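PDB 4OVD: peptidoglycan glycosyltransferase from Atopobium parvulum, which belongs to the penicillin-binding proteins, joining a dimerisation domain of that family to a penicillin-binding transpeptidase domain. Local coordinates for residues T302-D307 and K367-G372. Residues are numbered along the deposited sequence; the frame is centred on the assembly and turned at random.
Sequences TSIGVD and KRFAEG
With CG1 anti to its own carbonyl carbon (chi1 -68°) and CD1 extended beyond it (chi2 168°), Ile-304 points its CG1-CD1 branch at Gly-372, while CG2, anti to the backbone N, is aimed at the Arg-368 O; the two branches thus meet neighbouring points on helix 366-375. The longer branch ends over Gly-372, where CD1 lies 3.7 Å from the Gly-372 CA. Ile-304 CG1 follows behind it, 3.9 Å from that same Gly-372 CA, so the whole branch lies against glycine backbone. The shorter branch, Ile-304 CG2, comes within 3.7 Å of the Arg-368 O. That carbonyl already accepts the helical bond from Gly-372 N, and its contact with the methyl is van der Waals packing. Phe-369 closes the group obliquely: its CD1 stands 4.2 Å from Ile-304 CD1, and the ring also packs on Glu-360 and Ile-364 of helix 353-364.

Within the transpeptidase domain of this penicillin-binding protein, the pair is a helix-helix crossing between helix 298-307 and helix 366-375. The short segments' axes come within 9.7 Å, with 115° between their N-to-C directions, and no hydrogen bond joins the two segments. Absence of a side chain on Gly-372 permits the close backbone approach: the Ile-304 CA and Gly-372 CA are 5.7 Å apart. Ile-304 also touches Ile-364, extending the apolar packing to helix 353-364. Arg-368 contributes chiefly backbone here; its guanidinium turns back along its own chain, NE bonding to the Ile-364 O. On helix 298-307, Thr-302 OG1 hydrogen-bonds to Glu-464 of helix 458-474.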
loop_
_atom_site.group_PDB
_atom_site.type_symbol
_atom_site.label_atom_id
_atom_site.label_comp_id
_atom_site.label_asym_id
_atom_site.label_seq_id
_atom_site.Cartn_x
_atom_site.Cartn_y
_atom_site.Cartn_z
ATOM N N THR A 302 -7.074 -12.532 11.201
ATOM C CA THR A 302 -6.503 -13.205 12.383
ATOM C C THR A 302 -6.227 -12.211 13.478
ATOM O O THR A 302 -6.360 -12.545 14.668
ATOM C CB THR A 302 -5.247 -14.012 12.013
ATOM O OG1 THR A 302 -4.405 -13.167 11.230
ATOM C CG2 THR A 302 -5.580 -15.123 11.065
ATOM N N SER A 303 -5.777 -11.017 13.116
ATOM C CA SER A 303 -5.593 -9.985 14.133
ATOM C C SER A 303 -6.868 -9.700 14.943
ATOM O O SER A 303 -6.832 -9.559 16.168
ATOM C CB SER A 303 -5.150 -8.697 13.489
ATOM O OG SER A 303 -3.871 -8.934 12.977
ATOM N N ILE A 304 -7.992 -9.591 14.266
ATOM C CA ILE A 304 -9.245 -9.335 14.930
ATOM C C ILE A 304 -9.634 -10.416 15.945
ATOM O O ILE A 304 -10.056 -10.081 17.041
ATOM C CB ILE A 304 -10.357 -9.155 13.880
ATOM C CG1 ILE A 304 -10.128 -7.879 13.100
ATOM C CG2 ILE A 304 -11.719 -9.061 14.544
ATOM C CD1 ILE A 304 -11.036 -7.825 11.850
ATOM N N GLY A 305 -9.474 -11.690 15.567
ATOM C CA GLY A 305 -9.766 -12.784 16.422
ATOM C C GLY A 305 -8.861 -12.817 17.633
ATOM O O GLY A 305 -9.296 -12.913 18.796
ATOM N N VAL A 306 -7.598 -12.644 17.370
ATOM C CA VAL A 306 -6.614 -12.699 18.422
ATOM C C VAL A 306 -6.808 -11.522 19.354
ATOM O O VAL A 306 -6.822 -11.651 20.573
ATOM C CB VAL A 306 -5.202 -12.673 17.822
ATOM C CG1 VAL A 306 -4.163 -12.443 18.937
ATOM C CG2 VAL A 306 -4.904 -13.971 17.086
ATOM N N ASP A 307 -7.022 -10.349 18.785
ATOM C CA ASP A 307 -7.168 -9.188 19.629
ATOM C C ASP A 307 -8.436 -9.303 20.418
ATOM O O ASP A 307 -8.568 -8.677 21.428
ATOM C CB ASP A 307 -7.173 -7.878 18.855
ATOM C CG ASP A 307 -6.726 -6.701 19.764
ATOM O OD1 ASP A 307 -5.607 -6.771 20.405
ATOM O OD2 ASP A 307 -7.504 -5.740 19.830
ATOM N N LYS A 367 -20.450 -9.336 13.724
ATOM C CA LYS A 367 -20.372 -8.094 14.485
ATOM C C LYS A 367 -18.954 -7.718 14.878
ATOM O O LYS A 367 -18.552 -6.573 14.638
ATOM C CB LYS A 367 -21.248 -8.183 15.738
ATOM C CG LYS A 367 -21.146 -6.936 16.614
ATOM C CD LYS A 367 -22.286 -6.889 17.625
ATOM C CE LYS A 367 -22.015 -5.786 18.620
ATOM N NZ LYS A 367 -23.172 -5.674 19.506
ATOM N N ARG A 368 -18.221 -8.631 15.547
ATOM C CA ARG A 368 -16.839 -8.323 15.934
ATOM C C ARG A 368 -15.977 -8.210 14.711
ATOM O O ARG A 368 -15.017 -7.429 14.703
ATOM C CB ARG A 368 -16.248 -9.332 16.948
ATOM C CG ARG A 368 -16.854 -9.187 18.335
ATOM C CD ARG A 368 -16.329 -10.187 19.355
ATOM N NE ARG A 368 -16.663 -11.560 18.982
ATOM C CZ ARG A 368 -16.847 -12.526 19.869
ATOM N NH1 ARG A 368 -16.784 -12.230 21.161
ATOM N NH2 ARG A 368 -17.137 -13.779 19.458
ATOM N N PHE A 369 -16.327 -8.953 13.658
ATOM C CA PHE A 369 -15.553 -8.867 12.432
ATOM C C PHE A 369 -15.711 -7.495 11.831
ATOM O O PHE A 369 -14.732 -6.824 11.535
ATOM C CB PHE A 369 -15.993 -9.910 11.400
ATOM C CG PHE A 369 -15.181 -9.898 10.124
ATOM C CD1 PHE A 369 -13.877 -10.420 10.092
ATOM C CD2 PHE A 369 -15.707 -9.417 8.983
ATOM C CE1 PHE A 369 -13.183 -10.447 8.942
ATOM C CE2 PHE A 369 -15.000 -9.467 7.790
ATOM C CZ PHE A 369 -13.749 -10.005 7.766
ATOM N N ALA A 370 -16.950 -7.089 11.599
ATOM C CA ALA A 370 -17.202 -5.782 11.014
ATOM C C ALA A 370 -16.636 -4.659 11.902
ATOM O O ALA A 370 -16.173 -3.628 11.403
ATOM C CB ALA A 370 -18.675 -5.588 10.757
ATOM N N GLU A 371 -16.661 -4.815 13.220
ATOM C CA GLU A 371 -16.068 -3.763 14.052
ATOM C C GLU A 371 -14.578 -3.697 13.864
ATOM O O GLU A 371 -14.015 -2.617 13.798
ATOM C CB GLU A 371 -16.394 -3.933 15.537
ATOM C CG GLU A 371 -17.846 -3.548 15.818
ATOM C CD GLU A 371 -18.310 -3.961 17.199
ATOM O OE1 GLU A 371 -17.594 -4.736 17.883
ATOM O OE2 GLU A 371 -19.420 -3.536 17.567
ATOM N N GLY A 372 -13.938 -4.850 13.691
ATOM C CA GLY A 372 -12.501 -4.857 13.513
ATOM C C GLY A 372 -12.073 -4.273 12.187
ATOM O O GLY A 372 -11.064 -3.596 12.133
#